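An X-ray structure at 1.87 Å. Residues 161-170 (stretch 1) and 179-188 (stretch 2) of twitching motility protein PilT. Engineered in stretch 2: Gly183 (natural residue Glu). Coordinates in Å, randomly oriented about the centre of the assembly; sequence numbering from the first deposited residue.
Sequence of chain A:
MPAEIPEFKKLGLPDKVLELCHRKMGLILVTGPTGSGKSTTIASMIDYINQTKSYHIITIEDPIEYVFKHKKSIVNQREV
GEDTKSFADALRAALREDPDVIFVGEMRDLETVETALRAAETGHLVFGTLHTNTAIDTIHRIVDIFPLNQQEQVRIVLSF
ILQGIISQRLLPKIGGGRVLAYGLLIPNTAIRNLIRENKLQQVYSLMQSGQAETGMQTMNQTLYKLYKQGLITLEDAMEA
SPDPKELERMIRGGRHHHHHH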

# COMPACT_ATOMS: atom_id res chain seq x y z
N ILE A 161 2.09 10.44 9.31
CA ILE A 161 0.75 9.87 9.07
C ILE A 161 0.82 8.58 8.25
O ILE A 161 -0.20 7.87 8.30
CB ILE A 161 -0.17 10.88 8.38
CG1 ILE A 161 0.19 11.16 6.91
CG2 ILE A 161 -0.21 12.20 9.16
CD1 ILE A 161 -0.98 11.63 6.07
N LEU A 162 1.92 8.30 7.59
CA LEU A 162 2.14 7.04 6.87
C LEU A 162 2.05 5.85 7.80
O LEU A 162 2.75 5.76 8.81
CB LEU A 162 3.49 7.06 6.13
CG LEU A 162 3.76 5.88 5.20
CD1 LEU A 162 2.67 5.70 4.15
CD2 LEU A 162 5.11 6.04 4.53
N GLN A 163 1.18 4.89 7.48
CA GLN A 163 0.96 3.72 8.32
C GLN A 163 1.63 2.49 7.75
O GLN A 163 2.13 1.59 8.41
CB GLN A 163 -0.55 3.47 8.44
CG GLN A 163 -1.21 4.60 9.24
CD GLN A 163 -0.28 5.01 10.38
OE1 GLN A 163 -0.14 4.27 11.35
NE2 GLN A 163 0.35 6.17 10.24
N GLY A 164 1.64 2.45 6.41
CA GLY A 164 2.27 1.22 5.85
C GLY A 164 2.28 1.35 4.34
O GLY A 164 1.37 1.93 3.74
N ILE A 165 3.28 0.76 3.68
CA ILE A 165 3.08 0.68 2.23
C ILE A 165 3.52 -0.72 1.80
O ILE A 165 4.57 -1.15 2.26
CB ILE A 165 3.78 1.76 1.40
CG1 ILE A 165 4.90 1.20 0.53
CG2 ILE A 165 4.27 2.93 2.25
CD1 ILE A 165 4.50 1.03 -0.92
N ILE A 166 2.67 -1.35 0.99
CA ILE A 166 2.90 -2.67 0.43
C ILE A 166 3.15 -2.56 -1.07
O ILE A 166 2.25 -2.03 -1.73
CB ILE A 166 1.65 -3.56 0.61
CG1 ILE A 166 0.99 -3.48 1.98
CG2 ILE A 166 1.99 -5.01 0.25
CD1 ILE A 166 -0.02 -4.58 2.19
N SER A 167 4.29 -3.03 -1.55
CA SER A 167 4.62 -3.09 -2.97
C SER A 167 4.41 -4.53 -3.46
O SER A 167 5.11 -5.40 -2.96
CB SER A 167 6.06 -2.67 -3.20
OG SER A 167 6.17 -1.37 -3.75
N GLN A 168 3.50 -4.84 -4.37
CA GLN A 168 3.24 -6.24 -4.69
C GLN A 168 3.60 -6.60 -6.12
O GLN A 168 3.52 -5.77 -7.00
CB GLN A 168 1.77 -6.61 -4.51
CG GLN A 168 1.26 -6.85 -3.09
CD GLN A 168 -0.26 -6.65 -3.04
OE1 GLN A 168 -0.93 -7.20 -3.91
NE2 GLN A 168 -0.73 -5.86 -2.10
N ARG A 169 3.94 -7.87 -6.31
CA ARG A 169 4.02 -8.48 -7.62
C ARG A 169 3.54 -9.93 -7.51
O ARG A 169 3.78 -10.58 -6.49
CB ARG A 169 5.43 -8.42 -8.20
CG ARG A 169 5.48 -8.53 -9.72
CD ARG A 169 6.91 -8.39 -10.22
NE ARG A 169 7.22 -7.00 -10.53
CZ ARG A 169 7.85 -6.60 -11.63
NH1 ARG A 169 8.25 -7.48 -12.54
NH2 ARG A 169 8.09 -5.31 -11.81
N LEU A 170 2.86 -10.38 -8.55
CA LEU A 170 2.36 -11.74 -8.65
C LEU A 170 3.25 -12.55 -9.58
O LEU A 170 3.40 -12.15 -10.74
CB LEU A 170 0.91 -11.73 -9.16
CG LEU A 170 -0.17 -11.25 -8.18
CD1 LEU A 170 -1.40 -10.78 -8.94
CD2 LEU A 170 -0.55 -12.36 -7.22
N VAL A 179 2.39 -16.73 -7.13
CA VAL A 179 2.72 -16.36 -5.75
C VAL A 179 2.89 -14.85 -5.66
O VAL A 179 3.40 -14.24 -6.60
CB VAL A 179 4.00 -17.03 -5.25
CG1 VAL A 179 5.19 -16.52 -6.05
CG2 VAL A 179 4.17 -16.74 -3.76
N LEU A 180 2.46 -14.31 -4.52
CA LEU A 180 2.65 -12.89 -4.26
C LEU A 180 4.04 -12.62 -3.73
O LEU A 180 4.40 -13.20 -2.69
CB LEU A 180 1.64 -12.35 -3.22
CG LEU A 180 1.03 -11.00 -3.60
CD1 LEU A 180 -0.38 -11.18 -4.15
CD2 LEU A 180 1.04 -10.06 -2.40
N ALA A 181 4.75 -11.75 -4.43
CA ALA A 181 6.03 -11.17 -4.06
C ALA A 181 5.74 -9.72 -3.64
O ALA A 181 5.03 -9.02 -4.38
CB ALA A 181 7.04 -11.27 -5.19
N TYR A 182 6.25 -9.33 -2.48
CA TYR A 182 5.94 -8.04 -1.89
C TYR A 182 7.16 -7.43 -1.22
O TYR A 182 8.03 -8.18 -0.77
CB TYR A 182 4.84 -8.15 -0.83
CG TYR A 182 5.16 -9.13 0.29
CD1 TYR A 182 5.79 -8.76 1.46
CD2 TYR A 182 4.82 -10.47 0.17
CE1 TYR A 182 6.06 -9.69 2.45
CE2 TYR A 182 5.08 -11.41 1.14
CZ TYR A 182 5.71 -11.01 2.29
OH TYR A 182 5.99 -11.92 3.28
N GLY A 183 7.13 -6.11 -1.15
CA GLY A 183 8.04 -5.31 -0.33
C GLY A 183 7.19 -4.70 0.79
O GLY A 183 5.99 -4.51 0.58
N LEU A 184 7.71 -4.41 1.97
CA LEU A 184 6.78 -3.90 3.00
C LEU A 184 7.52 -2.91 3.89
O LEU A 184 8.63 -3.17 4.36
CB LEU A 184 6.21 -5.09 3.76
CG LEU A 184 5.32 -4.92 4.99
CD1 LEU A 184 3.97 -4.31 4.64
CD2 LEU A 184 5.11 -6.26 5.68
N LEU A 185 6.91 -1.76 4.13
CA LEU A 185 7.52 -0.73 4.96
C LEU A 185 6.45 -0.22 5.93
O LEU A 185 5.55 0.53 5.54
CB LEU A 185 8.05 0.45 4.17
CG LEU A 185 8.53 1.66 4.97
CD1 LEU A 185 9.54 1.24 6.03
CD2 LEU A 185 9.14 2.73 4.09
N ILE A 186 6.55 -0.66 7.17
CA ILE A 186 5.62 -0.14 8.18
C ILE A 186 6.47 0.61 9.20
O ILE A 186 7.06 -0.03 10.07
CB ILE A 186 4.78 -1.25 8.79
CG1 ILE A 186 3.76 -1.81 7.79
CG2 ILE A 186 4.02 -0.88 10.07
CD1 ILE A 186 3.15 -3.10 8.29
N PRO A 187 6.47 1.93 9.03
CA PRO A 187 7.43 2.79 9.71
C PRO A 187 7.35 2.51 11.21
O PRO A 187 6.29 2.10 11.67
CB PRO A 187 6.99 4.20 9.35
CG PRO A 187 6.15 4.06 8.14
CD PRO A 187 5.53 2.70 8.19
N ASN A 188 8.48 2.67 11.85
CA ASN A 188 8.67 2.59 13.29
C ASN A 188 9.33 3.92 13.65
O ASN A 188 9.49 4.74 12.74
CB ASN A 188 9.49 1.38 13.70
CG ASN A 188 10.88 1.37 13.11
OD1 ASN A 188 11.32 2.33 12.48
ND2 ASN A 188 11.62 0.28 13.30
O HOH W 1 3.22 2.09 11.01

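The largest run of apolar contacts lies along one face of a two-stranded antiparallel ladder, where Ile166, Gln168 and Leu170 sit beside Leu184, Tyr182 and Leu180. These are the non-hydrogen-bonded pairs of the ladder, and side chains of facing residues emerge on the same side; Ile166 CA and Leu184 CA are 4.8 Å apart, Gln168 CA and Tyr182 CA 4.3 Å. Ile166, with chi1 m and chi2 t, puts CG1 4.1 Å from Leu184 CD1, while its CG2 lies 4.4 Å from Tyr182 CB. Branching at the beta carbon thus lets one isoleucine reach two residues across the strand boundary. Leu184 (t, p) brings its end nearer to the neighbouring strand, whereas the Tyr182 side chain, at chi1 p, leads its ring away and leaves mainly its base in the contact.

Farther along this face the packing tightens. Leu170 CD2 and Leu180 CD1 are 3.3 Å apart, a close approach for two methyl groups, and Leu180 CD2 comes equally near Gln168 CG, also at 3.3 Å. Leu180 has both chi angles between the usual wells and gives up more area to the other stretch than any other residue here. The aliphatic stem of Gln168 serves as apolar surface for Leu180.

The opposite face carries Ile165 with Leu185, Ser167 with Gly183, and Arg169 with Ala181. Small residues occupy much of its middle: Gly183 is an engineered substitution for Glu, and an ideal CB there would have room, 3.7 Å from Ser167 CB. Ala181 offers just a methyl group, its CB 4.4 Å from Arg169 CB, while the arginine begins on this face and carries its end away, to a hydrogen bond elsewhere in the structure.

At every other pair the backbone N and O atoms bond to each other across the strands. Ile165 N donates to Leu185 O at 2.9 Å and Leu185 N to Ile165 O at 3.1 Å. The next such pair repeats the pattern, Ser167 N to Gly183 O at 3.1 Å and Gly183 N to Ser167 O at 2.8 Å. The last closes up: Arg169 N to Ala181 O is very short at 2.5 Å, and Ala181 N to Arg169 O is 2.6 Å. CA-H...O contacts fill in between, the shortest from Tyr182 CA to Ser167 O at 3.0 Å.

At the other end the second stretch leaves its strand. Gly164 suits the place where Ile186 comes alongside: an ideal CB would stand a tight 3.2 Å from Ile186 CG1. Pro187 then points toward the first stretch, packing its CG 4.2 Å from Leu162 CG; having no amide hydrogen, it can contribute no backbone donor. The polar edge is completed by a water that donates to Gln163 O at 2.9 Å and Pro187 O at 3.1 Å, bridging the two carbonyls where direct pairing has ended. Gln163 itself points away and turns back, its NE2 donating to Ile161 O at 2.6 Å.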